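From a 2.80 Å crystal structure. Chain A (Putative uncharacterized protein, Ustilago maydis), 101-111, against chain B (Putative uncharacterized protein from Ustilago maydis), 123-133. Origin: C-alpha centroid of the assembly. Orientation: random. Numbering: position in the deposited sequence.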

ATOM      1  N   GLN A 101       7.280   0.489 -16.950  1.00 34.26           N
ATOM      2  CA  GLN A 101       7.252   1.911 -17.065  1.00 36.88           C
ATOM      3  C   GLN A 101       7.982   2.593 -15.911  1.00 35.97           C
ATOM      4  O   GLN A 101       8.785   3.511 -16.140  1.00 36.72           O
ATOM      5  CB  GLN A 101       5.813   2.367 -17.115  1.00 43.06           C
ATOM      6  CG  GLN A 101       5.140   2.255 -18.465  1.00 49.22           C
ATOM      7  CD  GLN A 101       3.870   3.100 -18.486  1.00 61.42           C
ATOM      8  OE1 GLN A 101       2.779   2.610 -18.146  1.00 68.92           O
ATOM      9  NE2 GLN A 101       4.005   4.396 -18.840  1.00 64.88           N
ATOM     10  N   ILE A 102       7.714   2.147 -14.677  1.00 34.47           N
ATOM     11  CA  ILE A 102       8.273   2.791 -13.472  1.00 33.15           C
ATOM     12  C   ILE A 102       9.777   2.579 -13.400  1.00 31.60           C
ATOM     13  O   ILE A 102      10.529   3.500 -13.055  1.00 30.98           O
ATOM     14  CB  ILE A 102       7.621   2.274 -12.176  1.00 32.63           C
ATOM     15  CG1 ILE A 102       6.202   2.811 -12.045  1.00 35.42           C
ATOM     16  CG2 ILE A 102       8.365   2.780 -10.967  1.00 31.97           C
ATOM     17  CD1 ILE A 102       5.325   2.078 -11.046  1.00 36.05           C
ATOM     18  N   SER A 103      10.206   1.360 -13.727  1.00 30.39           N
ATOM     19  CA  SER A 103      11.632   1.043 -13.762  1.00 30.65           C
ATOM     20  C   SER A 103      12.365   1.904 -14.782  1.00 31.44           C
ATOM     21  O   SER A 103      13.491   2.332 -14.522  1.00 35.61           O
ATOM     22  CB  SER A 103      11.889  -0.438 -14.047  1.00 31.09           C
ATOM     23  OG  SER A 103      11.186  -1.296 -13.146  1.00 31.98           O
ATOM     24  N   ALA A 104      11.738   2.181 -15.923  1.00 29.31           N
ATOM     25  CA  ALA A 104      12.332   3.073 -16.900  1.00 29.04           C
ATOM     26  C   ALA A 104      12.518   4.478 -16.314  1.00 30.92           C
ATOM     27  O   ALA A 104      13.454   5.188 -16.682  1.00 33.35           O
ATOM     28  CB  ALA A 104      11.494   3.096 -18.167  1.00 28.84           C
ATOM     29  N   ALA A 105      11.650   4.868 -15.379  1.00 30.20           N
ATOM     30  CA  ALA A 105      11.692   6.209 -14.810  1.00 30.76           C
ATOM     31  C   ALA A 105      12.619   6.348 -13.634  1.00 30.77           C
ATOM     32  O   ALA A 105      12.671   7.407 -13.046  1.00 32.21           O
ATOM     33  CB  ALA A 105      10.304   6.638 -14.396  1.00 31.34           C
ATOM     34  N   PHE A 106      13.313   5.282 -13.240  1.00 30.22           N
ATOM     35  CA  PHE A 106      14.242   5.356 -12.080  1.00 31.17           C
ATOM     36  C   PHE A 106      15.600   4.739 -12.370  1.00 32.52           C
ATOM     37  O   PHE A 106      16.007   3.802 -11.694  1.00 31.55           O
ATOM     38  CB  PHE A 106      13.631   4.741 -10.824  1.00 28.96           C
ATOM     39  CG  PHE A 106      12.489   5.534 -10.261  1.00 29.02           C
ATOM     40  CD1 PHE A 106      11.186   5.346 -10.723  1.00 28.45           C
ATOM     41  CD2 PHE A 106      12.709   6.482  -9.276  1.00 30.34           C
ATOM     42  CE1 PHE A 106      10.126   6.086 -10.201  1.00 29.16           C
ATOM     43  CE2 PHE A 106      11.659   7.222  -8.747  1.00 31.23           C
ATOM     44  CZ  PHE A 106      10.364   7.018  -9.199  1.00 30.64           C
ATOM     45  N   PRO A 107      16.313   5.286 -13.375  1.00 35.26           N
ATOM     46  CA  PRO A 107      17.547   4.665 -13.810  1.00 36.35           C
ATOM     47  C   PRO A 107      18.585   4.613 -12.691  1.00 38.49           C
ATOM     48  O   PRO A 107      19.473   3.764 -12.733  1.00 40.75           O
ATOM     49  CB  PRO A 107      18.002   5.566 -14.967  1.00 37.72           C
ATOM     50  CG  PRO A 107      17.369   6.878 -14.689  1.00 38.37           C
ATOM     51  CD  PRO A 107      16.033   6.516 -14.140  1.00 36.25           C
ATOM     52  N   ASN A 108      18.477   5.491 -11.699  1.00 39.80           N
ATOM     53  CA  ASN A 108      19.373   5.428 -10.525  1.00 42.82           C
ATOM     54  C   ASN A 108      19.257   4.110  -9.734  1.00 40.82           C
ATOM     55  O   ASN A 108      20.206   3.690  -9.072  1.00 41.99           O
ATOM     56  CB  ASN A 108      19.191   6.653  -9.610  1.00 47.13           C
ATOM     57  CG  ASN A 108      17.713   7.006  -9.362  1.00 50.03           C
ATOM     58  OD1 ASN A 108      16.807   6.555 -10.093  1.00 49.45           O
ATOM     59  ND2 ASN A 108      17.461   7.825  -8.325  1.00 52.67           N
ATOM     60  N   LEU A 109      18.102   3.453  -9.850  1.00 37.88           N
ATOM     61  CA  LEU A 109      17.841   2.174  -9.192  1.00 36.27           C
ATOM     62  C   LEU A 109      17.981   0.969 -10.101  1.00 33.72           C
ATOM     63  O   LEU A 109      18.335  -0.103  -9.628  1.00 33.63           O
ATOM     64  CB  LEU A 109      16.423   2.131  -8.607  1.00 35.56           C
ATOM     65  CG  LEU A 109      15.891   3.117  -7.573  1.00 36.74           C
ATOM     66  CD1 LEU A 109      15.101   2.326  -6.559  1.00 36.64           C
ATOM     67  CD2 LEU A 109      16.971   3.890  -6.854  1.00 39.59           C
ATOM     68  N   PHE A 110      17.666   1.121 -11.386  1.00 32.12           N
ATOM     69  CA  PHE A 110      17.614  -0.034 -12.289  1.00 30.42           C
ATOM     70  C   PHE A 110      18.681  -0.051 -13.390  1.00 32.61           C
ATOM     71  O   PHE A 110      18.752  -0.982 -14.196  1.00 31.76           O
ATOM     72  CB  PHE A 110      16.221  -0.165 -12.856  1.00 28.20           C
ATOM     73  CG  PHE A 110      15.150  -0.297 -11.797  1.00 28.87           C
ATOM     74  CD1 PHE A 110      14.322   0.785 -11.486  1.00 29.28           C
ATOM     75  CD2 PHE A 110      14.973  -1.499 -11.088  1.00 28.21           C
ATOM     76  CE1 PHE A 110      13.335   0.670 -10.506  1.00 29.35           C
ATOM     77  CE2 PHE A 110      13.993  -1.602 -10.105  1.00 28.24           C
ATOM     78  CZ  PHE A 110      13.173  -0.526  -9.818  1.00 28.64           C
ATOM     79  N   SER A 111      19.561   0.951 -13.383  1.00 36.09           N
ATOM     80  CA  SER A 111      20.521   1.102 -14.452  1.00 37.75           C
ATOM     81  C   SER A 111      21.808   1.770 -14.036  1.00 42.21           C
ATOM     82  O   SER A 111      21.972   2.104 -12.867  1.00 43.84           O
ATOM     83  CB  SER A 111      19.885   1.883 -15.577  1.00 36.98           C
ATOM     84  OG  SER A 111      20.461   1.455 -16.808  1.00 39.56           O
TER
ATOM     85  N   HIS B 123       8.576  -6.512  -5.459  1.00 29.77           N
ATOM     86  CA  HIS B 123       9.836  -6.051  -4.909  1.00 28.91           C
ATOM     87  C   HIS B 123      10.481  -4.820  -5.554  1.00 28.10           C
ATOM     88  O   HIS B 123      11.080  -3.995  -4.841  1.00 27.70           O
ATOM     89  CB  HIS B 123      10.856  -7.159  -4.835  1.00 28.12           C
ATOM     90  CG  HIS B 123      12.157  -6.661  -4.363  1.00 28.21           C
ATOM     91  ND1 HIS B 123      12.288  -6.080  -3.147  1.00 30.36           N
ATOM     92  CD2 HIS B 123      13.379  -6.546  -4.995  1.00 28.03           C
ATOM     93  CE1 HIS B 123      13.563  -5.664  -2.985  1.00 29.34           C
ATOM     94  NE2 HIS B 123      14.232  -5.951  -4.111  1.00 29.68           N
ATOM     95  N   ARG B 124      10.416  -4.696  -6.886  1.00 26.98           N
ATOM     96  CA  ARG B 124      10.984  -3.524  -7.527  1.00 27.01           C
ATOM     97  C   ARG B 124      10.270  -2.272  -7.044  1.00 28.90           C
ATOM     98  O   ARG B 124      10.899  -1.231  -6.771  1.00 29.50           O
ATOM     99  CB  ARG B 124      10.866  -3.617  -9.030  1.00 28.13           C
ATOM    100  CG  ARG B 124      11.859  -4.571  -9.656  1.00 27.41           C
ATOM    101  CD  ARG B 124      12.010  -4.305 -11.131  1.00 28.26           C
ATOM    102  NE  ARG B 124      13.292  -4.833 -11.590  1.00 29.13           N
ATOM    103  CZ  ARG B 124      13.929  -4.447 -12.693  1.00 29.93           C
ATOM    104  NH1 ARG B 124      13.417  -3.506 -13.475  1.00 30.98           N
ATOM    105  NH2 ARG B 124      15.091  -5.008 -13.001  1.00 30.23           N
ATOM    106  N   LEU B 125       8.951  -2.389  -6.903  1.00 29.70           N
ATOM    107  CA  LEU B 125       8.124  -1.265  -6.489  1.00 30.23           C
ATOM    108  C   LEU B 125       8.405  -0.894  -5.054  1.00 31.36           C
ATOM    109  O   LEU B 125       8.314   0.269  -4.664  1.00 33.06           O
ATOM    110  CB  LEU B 125       6.646  -1.573  -6.692  1.00 30.70           C
ATOM    111  CG  LEU B 125       6.231  -1.824  -8.149  1.00 31.96           C
ATOM    112  CD1 LEU B 125       4.759  -2.182  -8.255  1.00 34.54           C
ATOM    113  CD2 LEU B 125       6.536  -0.625  -9.037  1.00 32.40           C
ATOM    114  N   GLU B 126       8.755  -1.885  -4.255  1.00 31.91           N
ATOM    115  CA  GLU B 126       8.942  -1.635  -2.851  1.00 33.00           C
ATOM    116  C   GLU B 126      10.213  -0.828  -2.685  1.00 29.90           C
ATOM    117  O   GLU B 126      10.261   0.097  -1.877  1.00 29.65           O
ATOM    118  CB  GLU B 126       9.001  -2.952  -2.094  1.00 37.76           C
ATOM    119  CG  GLU B 126       8.445  -2.852  -0.680  1.00 45.02           C
ATOM    120  CD  GLU B 126       8.603  -4.127   0.141  1.00 49.20           C
ATOM    121  OE1 GLU B 126       8.029  -4.129   1.267  1.00 52.31           O
ATOM    122  OE2 GLU B 126       9.288  -5.099  -0.329  1.00 48.74           O
ATOM    123  N   ALA B 127      11.221  -1.152  -3.499  1.00 27.60           N
ATOM    124  CA  ALA B 127      12.488  -0.407  -3.533  1.00 25.49           C
ATOM    125  C   ALA B 127      12.284   1.007  -4.005  1.00 25.25           C
ATOM    126  O   ALA B 127      12.849   1.938  -3.441  1.00 25.96           O
ATOM    127  CB  ALA B 127      13.500  -1.090  -4.422  1.00 24.81           C
ATOM    128  N   VAL B 128      11.479   1.177  -5.045  1.00 24.93           N
ATOM    129  CA  VAL B 128      11.154   2.528  -5.511  1.00 25.61           C
ATOM    130  C   VAL B 128      10.474   3.264  -4.356  1.00 27.02           C
ATOM    131  O   VAL B 128      10.943   4.330  -3.892  1.00 28.95           O
ATOM    132  CB  VAL B 128      10.289   2.513  -6.799  1.00 25.62           C
ATOM    133  CG1 VAL B 128       9.860   3.909  -7.202  1.00 27.06           C
ATOM    134  CG2 VAL B 128      11.073   1.884  -7.943  1.00 25.08           C
ATOM    135  N   HIS B 129       9.393   2.680  -3.860  1.00 26.66           N
ATOM    136  CA  HIS B 129       8.626   3.319  -2.801  1.00 27.93           C
ATOM    137  C   HIS B 129       9.477   3.678  -1.617  1.00 27.21           C
ATOM    138  O   HIS B 129       9.405   4.797  -1.111  1.00 28.50           O
ATOM    139  CB  HIS B 129       7.435   2.454  -2.387  1.00 29.03           C
ATOM    140  CG  HIS B 129       6.539   3.121  -1.392  1.00 31.13           C
ATOM    141  ND1 HIS B 129       5.737   4.144  -1.721  1.00 33.22           N
ATOM    142  CD2 HIS B 129       6.386   2.922  -0.036  1.00 32.51           C
ATOM    143  CE1 HIS B 129       5.082   4.577  -0.634  1.00 35.69           C
ATOM    144  NE2 HIS B 129       5.485   3.837   0.401  1.00 35.70           N
ATOM    145  N   ALA B 130      10.309   2.745  -1.173  1.00 25.46           N
ATOM    146  CA  ALA B 130      11.191   3.034  -0.045  1.00 26.10           C
ATOM    147  C   ALA B 130      12.085   4.230  -0.359  1.00 27.24           C
ATOM    148  O   ALA B 130      12.042   5.212   0.366  1.00 29.50           O
ATOM    149  CB  ALA B 130      11.995   1.815   0.353  1.00 24.55           C
ATOM    150  N   HIS B 131      12.825   4.168  -1.476  1.00 26.57           N
ATOM    151  CA  HIS B 131      13.709   5.248  -1.943  1.00 27.70           C
ATOM    152  C   HIS B 131      13.024   6.567  -1.998  1.00 29.88           C
ATOM    153  O   HIS B 131      13.595   7.580  -1.614  1.00 30.93           O
ATOM    154  CB  HIS B 131      14.273   4.910  -3.314  1.00 27.58           C
ATOM    155  CG  HIS B 131      15.009   6.044  -3.968  1.00 30.58           C
ATOM    156  ND1 HIS B 131      14.453   6.795  -4.950  1.00 32.99           N
ATOM    157  CD2 HIS B 131      16.288   6.562  -3.745  1.00 32.76           C
ATOM    158  CE1 HIS B 131      15.335   7.748  -5.335  1.00 35.88           C
ATOM    159  NE2 HIS B 131      16.459   7.602  -4.596  1.00 35.37           N
ATOM    160  N   LEU B 132      11.784   6.563  -2.471  1.00 30.64           N
ATOM    161  CA  LEU B 132      11.011   7.781  -2.519  1.00 34.12           C
ATOM    162  C   LEU B 132      10.702   8.343  -1.154  1.00 37.86           C
ATOM    163  O   LEU B 132      10.632   9.543  -0.987  1.00 41.33           O
ATOM    164  CB  LEU B 132       9.722   7.562  -3.271  1.00 34.12           C
ATOM    165  CG  LEU B 132       9.870   7.651  -4.781  1.00 33.70           C
ATOM    166  CD1 LEU B 132       8.596   7.152  -5.450  1.00 34.34           C
ATOM    167  CD2 LEU B 132      10.207   9.083  -5.193  1.00 35.04           C
ATOM    168  N   GLN B 133      10.526   7.483  -0.168  1.00 39.60           N
ATOM    169  CA  GLN B 133      10.119   7.947   1.144  1.00 43.59           C
ATOM    170  C   GLN B 133      11.267   8.477   1.992  1.00 45.65           C
ATOM    171  O   GLN B 133      11.053   9.340   2.852  1.00 49.83           O
ATOM    172  CB  GLN B 133       9.343   6.865   1.861  1.00 45.48           C
ATOM    173  CG  GLN B 133       8.000   6.625   1.208  1.00 48.57           C
ATOM    174  CD  GLN B 133       6.896   6.565   2.232  1.00 55.95           C
ATOM    175  OE1 GLN B 133       6.930   5.742   3.154  1.00 61.04           O
ATOM    176  NE2 GLN B 133       5.912   7.447   2.093  1.00 57.58           N
TER

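The contact between the two stretches buries 536 Å², both sides summed, and three residues cover the most of it at 69 Å² each: B:Val128, A:Phe110 and B:Arg124. Chain B contributes one continuous helix; chain A contributes the end of a helix, a break at A:Ala105 and A:Phe106, and a short helical turn from A:Pro107 to A:Phe110. That turn is tied to A:Phe106 by backbone hydrogen bonds from A:Leu109 N (2.8 Å) and A:Phe110 N (3.2 Å) to A:Phe106 O, and the CA-to-CB bonds of A:Phe106, A:Leu109 and A:Phe110 all point toward chain B.

B:Val128 is the hub. Its chi1 of 175° (t) places its two methyl groups among four chain A side chains. CG1 lies over one face of the A:Phe106 ring, 3.8 Å from the centroid and only 16° off the normal, which is CH-pi geometry. CG2 meets A:Phe110 at the ring edge, 3.6 Å from CE1, and is also 4.2 Å from A:Ile102 CG2 and 4.3 Å from A:Leu109 CD1. A compact, beta-branched residue suits this place because it offers two methyls close to the helix backbone, and the aromatic rings can approach without a long chain intervening.

A:Phe110, with chi1 at -57° (m), links this apolar cluster to the polar end of the contact. While its CE1 touches B:Val128, its CD2 sits over one face of the B:Arg124 guanidinium, 3.5 Å from NH1. Covering that face leaves the in-plane N-H groups free to bond at the edge. There, B:Arg124 NH1 donates a hydrogen bond to A:Ser103 OG, 3.2 Å long with an N-H...O angle of 151°; A:Ser103 OG lies near the guanidinium plane, as such a bond requires. The arginine reaches it through an extended chain (chi2 -162°, chi3 158°), and its NH2 is hydrogen-bonded elsewhere in the structure.

Smaller apolar contacts extend the cluster. A:Ile102 CD1 packs 3.6 Å from B:Leu125 CD2; the CA-to-CB bond of B:Leu125 points sideways, but the end of its side chain comes nearer. A:Phe106 CZ lies 4.1 Å from B:Leu132 CD1. A:Leu109, which has 62 Å² covered, sets CD1 4.3 Å from B:Ala127 CB, where the small alanine leaves the leucine close to the helix backbone: the same CD1 is 3.9 Å from B:Ala127 O. Its CD2 lies over the B:His131 ring, 4.1 Å from the centroid and 10° off the normal, a second CH-pi contact.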